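Putative uncharacterized protein (Archaeoglobus fulgidus, PDB 4KPP) probably exchanges protons for calcium ions across the membrane, as a member of the sodium/calcium exchanger superfamily. Local coordinates at residues 20-24 with 218-223; 35-40 with 226-231; 120-124 with 336-342; 115-119 with 274-279; 97-102 with 307-313. All blocks are in the same frame, centred on the assembly; numbering follows the deposited sequence.

Contact 1: 20-24 with 218-223. With OLA (oleic acid), chain F.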
# COMPACT_ATOMS: atom_id res chain seq x y z
N TRP A 20 0.28 19.23 15.00
CA TRP A 20 0.58 18.08 15.84
C TRP A 20 1.95 18.17 16.51
O TRP A 20 2.08 17.86 17.70
CB TRP A 20 0.45 16.76 15.07
CG TRP A 20 0.80 15.59 15.93
CD1 TRP A 20 1.82 14.71 15.73
CD2 TRP A 20 0.16 15.20 17.15
NE1 TRP A 20 1.84 13.77 16.74
CE2 TRP A 20 0.84 14.05 17.62
CE3 TRP A 20 -0.93 15.69 17.88
CZ2 TRP A 20 0.46 13.40 18.80
CZ3 TRP A 20 -1.29 15.04 19.05
CH2 TRP A 20 -0.60 13.91 19.49
N LEU A 21 2.96 18.59 15.76
CA LEU A 21 4.32 18.69 16.30
C LEU A 21 4.43 19.72 17.42
O LEU A 21 5.10 19.49 18.43
CB LEU A 21 5.33 19.01 15.19
CG LEU A 21 5.73 17.83 14.30
CD1 LEU A 21 6.74 18.26 13.25
CD2 LEU A 21 6.29 16.69 15.15
N ILE A 22 3.76 20.86 17.25
CA ILE A 22 3.71 21.88 18.28
C ILE A 22 3.01 21.34 19.52
O ILE A 22 3.45 21.57 20.65
CB ILE A 22 3.01 23.15 17.78
CG1 ILE A 22 3.87 23.83 16.71
CG2 ILE A 22 2.71 24.10 18.92
CD1 ILE A 22 3.12 24.85 15.87
N SER A 23 1.92 20.60 19.30
CA SER A 23 1.17 19.98 20.39
C SER A 23 2.03 18.99 21.17
O SER A 23 1.92 18.88 22.39
CB SER A 23 -0.08 19.28 19.86
OG SER A 23 -0.92 20.20 19.17
N LEU A 24 2.88 18.26 20.45
CA LEU A 24 3.82 17.34 21.09
C LEU A 24 4.86 18.10 21.90
O LEU A 24 5.19 17.72 23.02
CB LEU A 24 4.51 16.46 20.05
CG LEU A 24 3.79 15.21 19.54
CD1 LEU A 24 4.63 14.51 18.49
CD2 LEU A 24 3.47 14.27 20.70
N PHE A 218 10.59 11.07 10.93
CA PHE A 218 10.48 11.40 12.35
C PHE A 218 9.03 11.74 12.71
O PHE A 218 8.51 11.27 13.71
CB PHE A 218 11.40 12.57 12.70
CG PHE A 218 11.16 13.14 14.08
CD1 PHE A 218 11.66 12.49 15.20
CD2 PHE A 218 10.47 14.33 14.24
CE1 PHE A 218 11.45 13.02 16.47
CE2 PHE A 218 10.26 14.86 15.50
CZ PHE A 218 10.75 14.20 16.61
N THR A 219 8.40 12.56 11.87
CA THR A 219 7.03 12.99 12.10
C THR A 219 6.06 11.81 12.14
O THR A 219 5.22 11.72 13.04
CB THR A 219 6.58 13.98 11.01
OG1 THR A 219 7.32 15.20 11.15
CG2 THR A 219 5.10 14.28 11.14
N ILE A 220 6.18 10.90 11.18
CA ILE A 220 5.34 9.71 11.14
C ILE A 220 5.47 8.87 12.42
O ILE A 220 4.47 8.48 13.02
CB ILE A 220 5.65 8.85 9.90
CG1 ILE A 220 5.20 9.57 8.63
CG2 ILE A 220 4.98 7.49 10.01
CD1 ILE A 220 5.45 8.80 7.36
N LEU A 221 6.71 8.63 12.85
CA LEU A 221 6.95 7.83 14.05
C LEU A 221 6.43 8.51 15.32
O LEU A 221 6.09 7.83 16.29
CB LEU A 221 8.44 7.50 14.19
CG LEU A 221 9.06 6.71 13.02
CD1 LEU A 221 10.56 6.50 13.22
CD2 LEU A 221 8.34 5.38 12.82
N MET A 222 6.36 9.84 15.30
CA MET A 222 5.85 10.60 16.44
C MET A 222 4.35 10.85 16.33
O MET A 222 3.78 11.57 17.15
CB MET A 222 6.58 11.94 16.57
CG MET A 222 8.08 11.81 16.80
SD MET A 222 8.49 11.07 18.39
CE MET A 222 7.79 12.29 19.50
N SER A 223 3.71 10.24 15.34
CA SER A 223 2.29 10.50 15.08
C SER A 223 1.40 9.25 15.08
O SER A 223 0.22 9.33 15.42
CB SER A 223 2.13 11.25 13.76
OG SER A 223 2.81 12.50 13.80
C3 OLA F . 7.53 15.41 23.17
C4 OLA F . 8.77 15.83 22.38
C5 OLA F . 8.56 15.63 20.88
C6 OLA F . 8.25 16.95 20.19
C7 OLA F . 8.99 17.06 18.87
C8 OLA F . 9.22 18.51 18.48
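This is helix-helix packing at an interrupted helix of the sodium/calcium exchanger fold: the short helix 18-25 lies against the C-terminal end of helix 202-221, where the helix is interrupted before helix 224-237, in a part of the chain predicted to be membrane-spanning. Phe218 starts the contact: its CE2 meets Leu21 CD2 at 4.4 Å, while C7 of the oleic acid lies at the ring edge. One residue on, Thr219 OG1 is 3.8 Å from Leu21 CD1 and bonds to the carbonyl of Phe215 in its own helix. Ile220 turns instead to helices 32-60 and 76-91. Met222 is the first residue to leave helical angles, and its carbonyl accepts a nearly straight hydrogen bond (175°) from the indole, Trp20 NE1 to Met222 O at 3.0 Å. Met222 CB packs on Leu24 CD1 at 3.8 Å, and Met222 CE is 3.7 Å from OLA C5. Ser223, at the N-cap position of helix 224-237, closes the contact: its OG donates to Thr219 O at 2.6 Å and stands 3.1 Å from Trp20 CD1.

Contact 2: 35-40 with 226-231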
# COMPACT_ATOMS: atom_id res chain seq x y z
N GLN A 35 -7.22 14.79 18.39
CA GLN A 35 -5.92 14.12 18.37
C GLN A 35 -5.75 13.33 17.08
O GLN A 35 -4.67 13.32 16.49
CB GLN A 35 -5.74 13.20 19.58
CG GLN A 35 -4.50 12.31 19.47
CD GLN A 35 -4.21 11.52 20.73
OE1 GLN A 35 -3.94 12.09 21.79
NE2 GLN A 35 -4.26 10.20 20.62
N THR A 36 -6.82 12.67 16.65
CA THR A 36 -6.81 11.87 15.43
C THR A 36 -6.61 12.75 14.20
O THR A 36 -5.80 12.44 13.33
CB THR A 36 -8.13 11.09 15.26
OG1 THR A 36 -8.38 10.31 16.44
CG2 THR A 36 -8.07 10.17 14.05
N LEU A 37 -7.37 13.84 14.14
CA LEU A 37 -7.29 14.77 13.02
C LEU A 37 -5.89 15.38 12.87
O LEU A 37 -5.32 15.37 11.79
CB LEU A 37 -8.34 15.87 13.18
CG LEU A 37 -9.79 15.38 13.20
CD1 LEU A 37 -10.76 16.51 13.52
CD2 LEU A 37 -10.14 14.72 11.88
N LEU A 38 -5.35 15.90 13.97
CA LEU A 38 -4.05 16.56 13.95
C LEU A 38 -2.90 15.60 13.65
O LEU A 38 -2.06 15.88 12.80
CB LEU A 38 -3.80 17.31 15.26
CG LEU A 38 -4.69 18.53 15.51
CD1 LEU A 38 -4.27 19.27 16.77
CD2 LEU A 38 -4.71 19.47 14.30
N SER A 39 -2.87 14.47 14.35
CA SER A 39 -1.83 13.47 14.14
C SER A 39 -1.97 12.85 12.75
O SER A 39 -0.97 12.54 12.10
CB SER A 39 -1.88 12.39 15.22
OG SER A 39 -3.15 11.76 15.23
N GLY A 40 -3.21 12.67 12.32
CA GLY A 40 -3.51 12.19 10.98
C GLY A 40 -3.11 13.20 9.92
O GLY A 40 -2.64 12.83 8.84
N ALA A 226 -0.58 8.10 18.43
CA ALA A 226 -1.66 9.01 18.76
C ALA A 226 -2.79 8.90 17.74
O ALA A 226 -3.97 8.94 18.09
CB ALA A 226 -1.16 10.43 18.85
N PHE A 227 -2.43 8.76 16.47
CA PHE A 227 -3.43 8.61 15.42
C PHE A 227 -4.19 7.29 15.57
O PHE A 227 -5.41 7.26 15.41
CB PHE A 227 -2.80 8.72 14.03
CG PHE A 227 -3.76 8.42 12.91
CD1 PHE A 227 -4.77 9.31 12.59
CD2 PHE A 227 -3.66 7.23 12.20
CE1 PHE A 227 -5.66 9.03 11.56
CE2 PHE A 227 -4.54 6.94 11.17
CZ PHE A 227 -5.54 7.84 10.85
N SER A 228 -3.48 6.21 15.88
CA SER A 228 -4.09 4.89 16.01
C SER A 228 -4.95 4.79 17.27
O SER A 228 -6.07 4.30 17.22
CB SER A 228 -3.02 3.79 16.02
OG SER A 228 -2.17 3.87 14.89
N GLU A 229 -4.41 5.25 18.39
CA GLU A 229 -5.15 5.26 19.64
C GLU A 229 -6.26 6.29 19.62
O GLU A 229 -7.30 6.11 20.26
CB GLU A 229 -4.22 5.51 20.83
CG GLU A 229 -3.16 4.43 21.04
CD GLU A 229 -3.74 3.05 21.32
OE1 GLU A 229 -4.90 2.97 21.79
OE2 GLU A 229 -3.04 2.05 21.06
N GLY A 230 -6.04 7.38 18.88
CA GLY A 230 -7.06 8.39 18.71
C GLY A 230 -8.26 7.83 17.96
O GLY A 230 -9.41 8.06 18.34
N LEU A 231 -7.98 7.09 16.89
CA LEU A 231 -9.02 6.42 16.12
C LEU A 231 -9.81 5.45 16.99
O LEU A 231 -11.04 5.49 17.01
CB LEU A 231 -8.41 5.66 14.94
CG LEU A 231 -8.68 6.21 13.55
CD1 LEU A 231 -8.07 5.31 12.49
CD2 LEU A 231 -10.18 6.38 13.31
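Segments 35-40 and 226-231 are helical and run nearly antiparallel, at 152° with a signed crossing angle of -152°, their axes only 8.0 Å apart at closest approach. The backbones come nearest at Thr36 and Phe227, whose CA atoms are 4.7 Å apart. Small residues permit this. A CB on Gly230 would lie 2.5 Å from Thr36 OG1, and one on Gly40 would lie 3.0 Å from Phe227 CE1. Thr36 CG2 packs on Phe227 CE1 at 3.6 Å and Leu231 CG at 4.0 Å; Thr36 O and Ser39 OG both lie at the edge of the Phe227 ring. One hydrogen bond crosses the interface, Gln35 NE2 to Ala226 O at 2.8 Å, sharing that carbonyl with the helical bond from Gly230 N. Beyond, Trp20 covers Ser39 and Ala226. The hydroxyls bond back within their own helix, Ser39 OG to Gln35 O at 2.5 Å and Thr36 OG1 to Ala32, so cohesion between the helices comes mainly from close packing.

Contact 3: 120-124 with 336-342. With CA (calcium ion), chain D.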
# COMPACT_ATOMS: atom_id res chain seq x y z
N ALA A 120 -8.67 4.00 -12.41
CA ALA A 120 -9.06 3.54 -13.74
C ALA A 120 -10.25 4.34 -14.28
O ALA A 120 -10.25 4.73 -15.45
CB ALA A 120 -9.39 2.05 -13.72
N PHE A 121 -11.24 4.58 -13.43
CA PHE A 121 -12.42 5.36 -13.82
C PHE A 121 -12.09 6.79 -14.22
O PHE A 121 -12.63 7.32 -15.19
CB PHE A 121 -13.47 5.36 -12.70
CG PHE A 121 -14.33 4.14 -12.68
CD1 PHE A 121 -14.75 3.54 -13.85
CD2 PHE A 121 -14.73 3.58 -11.47
CE1 PHE A 121 -15.55 2.41 -13.83
CE2 PHE A 121 -15.52 2.45 -11.44
CZ PHE A 121 -15.93 1.86 -12.62
N ILE A 122 -11.20 7.42 -13.46
CA ILE A 122 -10.78 8.79 -13.75
C ILE A 122 -10.00 8.82 -15.06
O ILE A 122 -10.15 9.73 -15.87
CB ILE A 122 -9.93 9.37 -12.61
CG1 ILE A 122 -10.77 9.47 -11.33
CG2 ILE A 122 -9.36 10.73 -12.99
CD1 ILE A 122 -10.03 10.06 -10.16
N ALA A 123 -9.17 7.79 -15.26
CA ALA A 123 -8.41 7.65 -16.50
C ALA A 123 -9.35 7.49 -17.70
O ALA A 123 -9.06 7.98 -18.79
CB ALA A 123 -7.46 6.47 -16.41
N PHE A 124 -10.47 6.81 -17.49
CA PHE A 124 -11.46 6.64 -18.54
C PHE A 124 -12.03 7.97 -19.01
O PHE A 124 -12.14 8.22 -20.21
CB PHE A 124 -12.60 5.73 -18.05
CG PHE A 124 -12.18 4.30 -17.85
CD1 PHE A 124 -11.16 3.75 -18.60
CD2 PHE A 124 -12.82 3.51 -16.90
CE1 PHE A 124 -10.78 2.43 -18.42
CE2 PHE A 124 -12.44 2.19 -16.72
CZ PHE A 124 -11.42 1.66 -17.48
N ILE A 336 -6.93 -2.97 -18.33
CA ILE A 336 -7.99 -2.85 -17.33
C ILE A 336 -9.22 -2.21 -17.96
O ILE A 336 -9.22 -1.01 -18.25
CB ILE A 336 -7.54 -2.04 -16.10
CG1 ILE A 336 -6.30 -2.67 -15.46
CG2 ILE A 336 -8.68 -1.96 -15.08
CD1 ILE A 336 -5.82 -1.94 -14.23
N SER A 337 -10.25 -3.01 -18.18
CA SER A 337 -11.47 -2.54 -18.83
C SER A 337 -12.45 -1.96 -17.81
O SER A 337 -12.23 -2.06 -16.60
CB SER A 337 -12.13 -3.66 -19.62
OG SER A 337 -12.54 -4.71 -18.77
N TRP A 338 -13.52 -1.36 -18.30
CA TRP A 338 -14.51 -0.74 -17.44
C TRP A 338 -15.32 -1.80 -16.69
O TRP A 338 -15.75 -1.57 -15.56
CB TRP A 338 -15.43 0.19 -18.25
CG TRP A 338 -16.84 -0.31 -18.36
CD1 TRP A 338 -17.32 -1.19 -19.28
CD2 TRP A 338 -17.95 0.05 -17.53
NE1 TRP A 338 -18.66 -1.41 -19.07
CE2 TRP A 338 -19.07 -0.66 -18.00
CE3 TRP A 338 -18.10 0.89 -16.42
CZ2 TRP A 338 -20.33 -0.55 -17.41
CZ3 TRP A 338 -19.35 1.01 -15.84
CH2 TRP A 338 -20.44 0.29 -16.33
N LYS A 339 -15.51 -2.95 -17.33
CA LYS A 339 -16.20 -4.06 -16.69
C LYS A 339 -15.38 -4.59 -15.52
O LYS A 339 -15.92 -4.81 -14.43
CB LYS A 339 -16.46 -5.19 -17.69
CG LYS A 339 -17.48 -4.86 -18.78
CD LYS A 339 -17.75 -6.07 -19.66
CE LYS A 339 -18.72 -5.74 -20.79
NZ LYS A 339 -20.06 -6.37 -20.60
N GLU A 340 -14.09 -4.79 -15.75
CA GLU A 340 -13.20 -5.31 -14.72
C GLU A 340 -13.06 -4.32 -13.56
O GLU A 340 -13.08 -4.72 -12.40
CB GLU A 340 -11.82 -5.64 -15.30
CG GLU A 340 -11.83 -6.79 -16.30
CD GLU A 340 -10.50 -6.95 -17.01
OE1 GLU A 340 -9.74 -5.96 -17.08
OE2 GLU A 340 -10.22 -8.07 -17.50
N ALA A 341 -12.92 -3.04 -13.88
CA ALA A 341 -12.82 -2.00 -12.86
C ALA A 341 -14.10 -1.89 -12.04
O ALA A 341 -14.06 -1.81 -10.81
CB ALA A 341 -12.47 -0.66 -13.49
N SER A 342 -15.25 -1.91 -12.72
CA SER A 342 -16.53 -1.83 -12.03
C SER A 342 -16.77 -3.08 -11.18
O SER A 342 -17.35 -2.99 -10.10
CB SER A 342 -17.68 -1.63 -13.02
OG SER A 342 -17.84 -2.74 -13.88
CA CA D . -8.06 -6.93 -18.06
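Phe124 lays the end of its ring against the strand-to-helix junction of segment 336-342: its CZ is 3.5 Å from Ile336 O, which lies at the ring edge, and its CE2 is 3.9 Å from Trp338 CB and 4.3 Å from Ala341 CB. One turn earlier, Ala120 CB fits beside Ala341 CB at 4.1 Å and Ile336 CG2 at 4.3 Å. Phe121 reaches along the surface side, where its CE1 meets Trp338 CE3 edge against edge at 3.9 Å and its CZ lies 3.9 Å from Ser342 CB. The axes of helices 120-124 and 338-342 pass 10.5 Å apart at 146°. Strand 335-337, paired with strand 131-133, leads into helix 338-353 through a capping box: Ser337 N donates to Glu340 OE1 at 3.2 Å, and Glu340 N donates weakly to Ser337 OG at 3.4 Å. Glu340, out of reach of helix 120-124, binds calcium with both oxygens, OE1 at 2.2 Å and OE2 at 2.5 Å from the ion; Ile330 O, Asp333 OD2 and Lys335 O also bind it. The helix start therefore has two chemically different sides. Aromatic and methyl groups, with no hydrogen bond across, pack it on helix 96-127, while Glu340 OE1 both accepts from the capped turn and coordinates calcium, coupling the helix start directly to the metal site.

Contact 4: 115-119 with 274-279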
# COMPACT_ATOMS: atom_id res chain seq x y z
N GLY A 115 -8.80 2.02 -4.84
CA GLY A 115 -7.69 2.61 -5.57
C GLY A 115 -7.61 2.28 -7.05
O GLY A 115 -7.68 3.17 -7.89
N TRP A 116 -7.45 0.99 -7.37
CA TRP A 116 -7.35 0.56 -8.77
C TRP A 116 -8.58 0.96 -9.58
O TRP A 116 -8.45 1.37 -10.73
CB TRP A 116 -7.16 -0.95 -8.87
CG TRP A 116 -5.84 -1.46 -8.39
CD1 TRP A 116 -4.95 -0.82 -7.58
CD2 TRP A 116 -5.26 -2.74 -8.69
NE1 TRP A 116 -3.85 -1.61 -7.36
CE2 TRP A 116 -4.02 -2.80 -8.03
CE3 TRP A 116 -5.68 -3.84 -9.45
CZ2 TRP A 116 -3.19 -3.91 -8.10
CZ3 TRP A 116 -4.85 -4.94 -9.52
CH2 TRP A 116 -3.62 -4.97 -8.85
N SER A 117 -9.75 0.82 -8.99
CA SER A 117 -11.00 1.12 -9.69
C SER A 117 -11.17 2.62 -9.91
O SER A 117 -11.50 3.05 -11.02
CB SER A 117 -12.20 0.55 -8.94
OG SER A 117 -12.41 1.25 -7.73
N LEU A 118 -10.96 3.40 -8.86
CA LEU A 118 -11.10 4.85 -8.92
C LEU A 118 -10.16 5.44 -9.97
O LEU A 118 -10.60 6.16 -10.87
CB LEU A 118 -10.80 5.46 -7.55
CG LEU A 118 -11.25 6.88 -7.16
CD1 LEU A 118 -10.06 7.71 -6.71
CD2 LEU A 118 -12.04 7.59 -8.26
N VAL A 119 -8.88 5.11 -9.85
CA VAL A 119 -7.87 5.61 -10.78
C VAL A 119 -8.20 5.23 -12.22
O VAL A 119 -8.05 6.04 -13.14
CB VAL A 119 -6.46 5.12 -10.39
CG1 VAL A 119 -5.45 5.44 -11.48
CG2 VAL A 119 -6.04 5.75 -9.07
N SER A 274 1.29 5.52 -13.51
CA SER A 274 0.39 5.64 -12.37
C SER A 274 -0.10 4.26 -11.92
O SER A 274 -0.13 3.96 -10.73
CB SER A 274 -0.79 6.55 -12.71
OG SER A 274 -1.60 6.77 -11.58
N MET A 275 -0.49 3.43 -12.89
CA MET A 275 -0.95 2.08 -12.59
C MET A 275 0.20 1.16 -12.18
O MET A 275 0.01 0.25 -11.38
CB MET A 275 -1.70 1.48 -13.78
CG MET A 275 -3.01 2.17 -14.13
SD MET A 275 -4.16 2.30 -12.74
CE MET A 275 -4.26 0.59 -12.20
N ASN A 276 1.38 1.40 -12.74
CA ASN A 276 2.57 0.65 -12.35
C ASN A 276 2.83 0.76 -10.85
O ASN A 276 3.21 -0.22 -10.21
CB ASN A 276 3.81 1.13 -13.11
CG ASN A 276 3.86 0.62 -14.53
OD1 ASN A 276 3.31 -0.43 -14.84
ND2 ASN A 276 4.54 1.36 -15.40
N ALA A 277 2.61 1.95 -10.31
CA ALA A 277 2.86 2.22 -8.91
C ALA A 277 1.82 1.56 -8.02
O ALA A 277 2.15 0.98 -6.99
CB ALA A 277 2.91 3.73 -8.66
N LEU A 278 0.56 1.67 -8.42
CA LEU A 278 -0.54 1.07 -7.66
C LEU A 278 -0.44 -0.45 -7.64
O LEU A 278 -0.77 -1.09 -6.64
CB LEU A 278 -1.89 1.49 -8.24
CG LEU A 278 -2.28 2.96 -8.12
CD1 LEU A 278 -3.71 3.15 -8.58
CD2 LEU A 278 -2.09 3.46 -6.70
N ILE A 279 0.00 -1.03 -8.75
CA ILE A 279 0.15 -2.48 -8.84
C ILE A 279 1.36 -2.95 -8.02
O ILE A 279 1.27 -3.95 -7.31
CB ILE A 279 0.27 -2.94 -10.31
CG1 ILE A 279 -1.06 -2.70 -11.03
CG2 ILE A 279 0.70 -4.40 -10.39
CD1 ILE A 279 -0.99 -2.84 -12.54
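Two nearly antiparallel helical segments, at 169° and with axes 10.7 Å apart, fill the space between them with interlocking side chains. Leu278 is the main bump on 274-279. It enters a hollow bounded by Gly115, Trp116 and Val119: its CD1 lies 4.0 Å from Gly115 O and 3.5 Å from Val119 CG2, and its CB lies 3.9 Å from Trp116 CD1. The backbone of Gly115 lines this hollow. In return, Val119 projects among Ser274, Met275 and Leu278, with its CG1 3.6 Å from Met275 SD and 4.1 Å from Ser274 OG, a hydroxyl bonded to Ala262. Trp116 is the large plate alongside. Ile279 CG1 sits over one face of the six-membered ring of Trp116, 4.2 Å from the centroid and 26° off the normal, a CH-pi contact, and Trp116 NE1 makes a weak hydrogen bond to Leu278 O at 3.2 Å. Around the pair, Ala327 and Leu331 of helix 311-331 touch Trp116, while Leu259 and Ile263 of helix 242-267 touch Val119. Every residue in the contact is buried. Helix 96-127 belongs to the first exchanger repeat and helix 271-285 to the second, so this buried, largely apolar seam is consistent with the central helix bundle in which the two repeats of the sodium/calcium exchanger fold pack together.

Contact 5: 97-102 with 307-313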
# COMPACT_ATOMS: atom_id res chain seq x y z
N VAL A 97 -4.00 -8.07 18.48
CA VAL A 97 -3.70 -9.25 17.67
C VAL A 97 -4.56 -9.29 16.41
O VAL A 97 -4.07 -9.55 15.31
CB VAL A 97 -3.94 -10.55 18.47
CG1 VAL A 97 -3.70 -11.77 17.59
CG2 VAL A 97 -3.05 -10.59 19.71
N HIS A 98 -5.86 -9.02 16.58
CA HIS A 98 -6.78 -9.01 15.44
C HIS A 98 -6.57 -7.76 14.60
O HIS A 98 -6.66 -7.82 13.38
CB HIS A 98 -8.23 -9.08 15.92
CG HIS A 98 -8.47 -10.09 17.00
ND1 HIS A 98 -8.30 -11.44 16.80
CD2 HIS A 98 -8.87 -9.94 18.28
CE1 HIS A 98 -8.59 -12.08 17.92
NE2 HIS A 98 -8.94 -11.19 18.84
N TYR A 99 -6.30 -6.63 15.26
CA TYR A 99 -6.16 -5.35 14.56
C TYR A 99 -5.03 -5.37 13.53
O TYR A 99 -5.15 -4.76 12.46
CB TYR A 99 -5.94 -4.21 15.55
CG TYR A 99 -7.13 -3.91 16.45
CD1 TYR A 99 -8.40 -4.42 16.16
CD2 TYR A 99 -6.99 -3.10 17.57
CE1 TYR A 99 -9.48 -4.14 16.99
CE2 TYR A 99 -8.07 -2.82 18.40
CZ TYR A 99 -9.31 -3.34 18.10
OH TYR A 99 -10.38 -3.06 18.93
N ALA A 100 -3.95 -6.07 13.84
CA ALA A 100 -2.79 -6.12 12.96
C ALA A 100 -3.16 -6.74 11.62
O ALA A 100 -2.75 -6.24 10.56
CB ALA A 100 -1.65 -6.91 13.61
N THR A 101 -3.94 -7.81 11.66
CA THR A 101 -4.33 -8.50 10.44
C THR A 101 -5.49 -7.79 9.74
O THR A 101 -5.52 -7.70 8.51
CB THR A 101 -4.70 -9.97 10.70
OG1 THR A 101 -3.63 -10.60 11.41
CG2 THR A 101 -4.93 -10.70 9.39
N ALA A 102 -6.42 -7.27 10.53
CA ALA A 102 -7.55 -6.52 9.99
C ALA A 102 -7.09 -5.27 9.24
O ALA A 102 -7.63 -4.94 8.19
CB ALA A 102 -8.53 -6.14 11.10
N LEU A 307 1.92 -15.36 14.59
CA LEU A 307 0.80 -14.43 14.74
C LEU A 307 -0.51 -15.19 14.55
O LEU A 307 -0.81 -15.65 13.45
CB LEU A 307 0.91 -13.30 13.72
CG LEU A 307 -0.22 -12.27 13.67
CD1 LEU A 307 -0.34 -11.54 14.99
CD2 LEU A 307 0.01 -11.29 12.53
N PRO A 308 -1.29 -15.32 15.64
CA PRO A 308 -2.52 -16.11 15.60
C PRO A 308 -3.55 -15.50 14.65
O PRO A 308 -3.55 -14.29 14.42
CB PRO A 308 -3.04 -16.05 17.04
CG PRO A 308 -1.86 -15.61 17.86
CD PRO A 308 -1.06 -14.72 16.97
N LEU A 309 -4.39 -16.35 14.09
CA LEU A 309 -5.43 -15.92 13.17
C LEU A 309 -6.72 -16.59 13.60
O LEU A 309 -6.89 -17.80 13.42
CB LEU A 309 -5.06 -16.35 11.75
CG LEU A 309 -5.10 -15.37 10.57
CD1 LEU A 309 -4.44 -14.04 10.91
CD2 LEU A 309 -4.41 -16.02 9.36
N ASP A 310 -7.63 -15.82 14.19
CA ASP A 310 -8.90 -16.38 14.64
C ASP A 310 -9.83 -16.63 13.46
O ASP A 310 -9.44 -16.44 12.31
CB ASP A 310 -9.56 -15.48 15.71
CG ASP A 310 -10.07 -14.16 15.15
OD1 ASP A 310 -9.67 -13.77 14.03
OD2 ASP A 310 -10.88 -13.50 15.83
N ALA A 311 -11.06 -17.06 13.74
CA ALA A 311 -12.03 -17.33 12.69
C ALA A 311 -12.25 -16.12 11.80
O ALA A 311 -12.17 -16.21 10.57
CB ALA A 311 -13.36 -17.80 13.30
N ARG A 312 -12.52 -14.97 12.42
CA ARG A 312 -12.75 -13.72 11.70
C ARG A 312 -11.57 -13.33 10.79
O ARG A 312 -11.75 -13.12 9.59
CB ARG A 312 -13.07 -12.58 12.68
CG ARG A 312 -13.15 -11.20 12.04
CD ARG A 312 -14.30 -11.11 11.05
NE ARG A 312 -14.33 -9.82 10.34
CZ ARG A 312 -14.95 -8.73 10.80
NH1 ARG A 312 -15.59 -8.76 11.96
NH2 ARG A 312 -14.93 -7.61 10.09
N GLN A 313 -10.38 -13.24 11.36
CA GLN A 313 -9.21 -12.79 10.60
C GLN A 313 -8.80 -13.76 9.49
O GLN A 313 -8.29 -13.34 8.45
CB GLN A 313 -8.03 -12.49 11.53
CG GLN A 313 -8.30 -11.35 12.50
CD GLN A 313 -8.98 -10.17 11.83
OE1 GLN A 313 -8.45 -9.59 10.88
NE2 GLN A 313 -10.15 -9.81 12.32
O HOH W 1 -4.47 -11.74 13.66
O HOH W 2 -7.09 -12.97 15.02
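Gln313, Thr101 and His98 bury the most surface here. Gln313, in the first turn of helix 311-331, folds its side chain along helix 96-127: its CG is 4.1 Å from His98 CB, and its OE1 lies 3.1 Å from Ala102 N, at an angle too poor for a hydrogen bond; that NH bonds to His98 O at 2.9 Å. The backbone N of Gln313 donates to Asp310 OD1 at 2.8 Å, the N-cap bond of the helix. Thr101 OG1 packs 3.6 Å from Leu309 CD1 and 3.9 Å from Leu307 CD2, and donates to water 1 at 2.7 Å; that water donates to Val97 O and to Pro308 O, both at 2.8 Å, thus bridging helix and strand. Water 2 bridges His98 ND1, at 2.6 Å, and Asp310 N, from which the water accepts at 3.0 Å. Val97 CG1 adds apolar packing on Pro308 CD at 4.0 Å. The contact joins the beginning of helix 96-127 to strand 307-308, which pairs antiparallel with strand 160-161. Leu307 and Pro308 lean on helix 288-299, and Phe243 of helix 242-267 covers His98 and Gln313.

How the contacts relate
All five contacts join the N-terminal half of the chain to the C-terminal half. Contacts 1 and 2 form one continuous patch, their centres 10 Å apart and Trp20 CZ2 touching Ala226 CB at 3.4 Å. Contacts 3 and 4 make another, also with centres 10 Å apart, joined where Ile336 CD1 meets Met275 CE at 3.6 Å; centres of contacts 1 and 3 are 38 Å apart. Helix 96-127 runs through contacts 5, 4 and 3 in that order, with 27 Å between the centres of contacts 5 and 4. Contact 3 holds calcium ligand Glu340, and the Trp116 side chain of contact 4 lies about 9 Å from the ion.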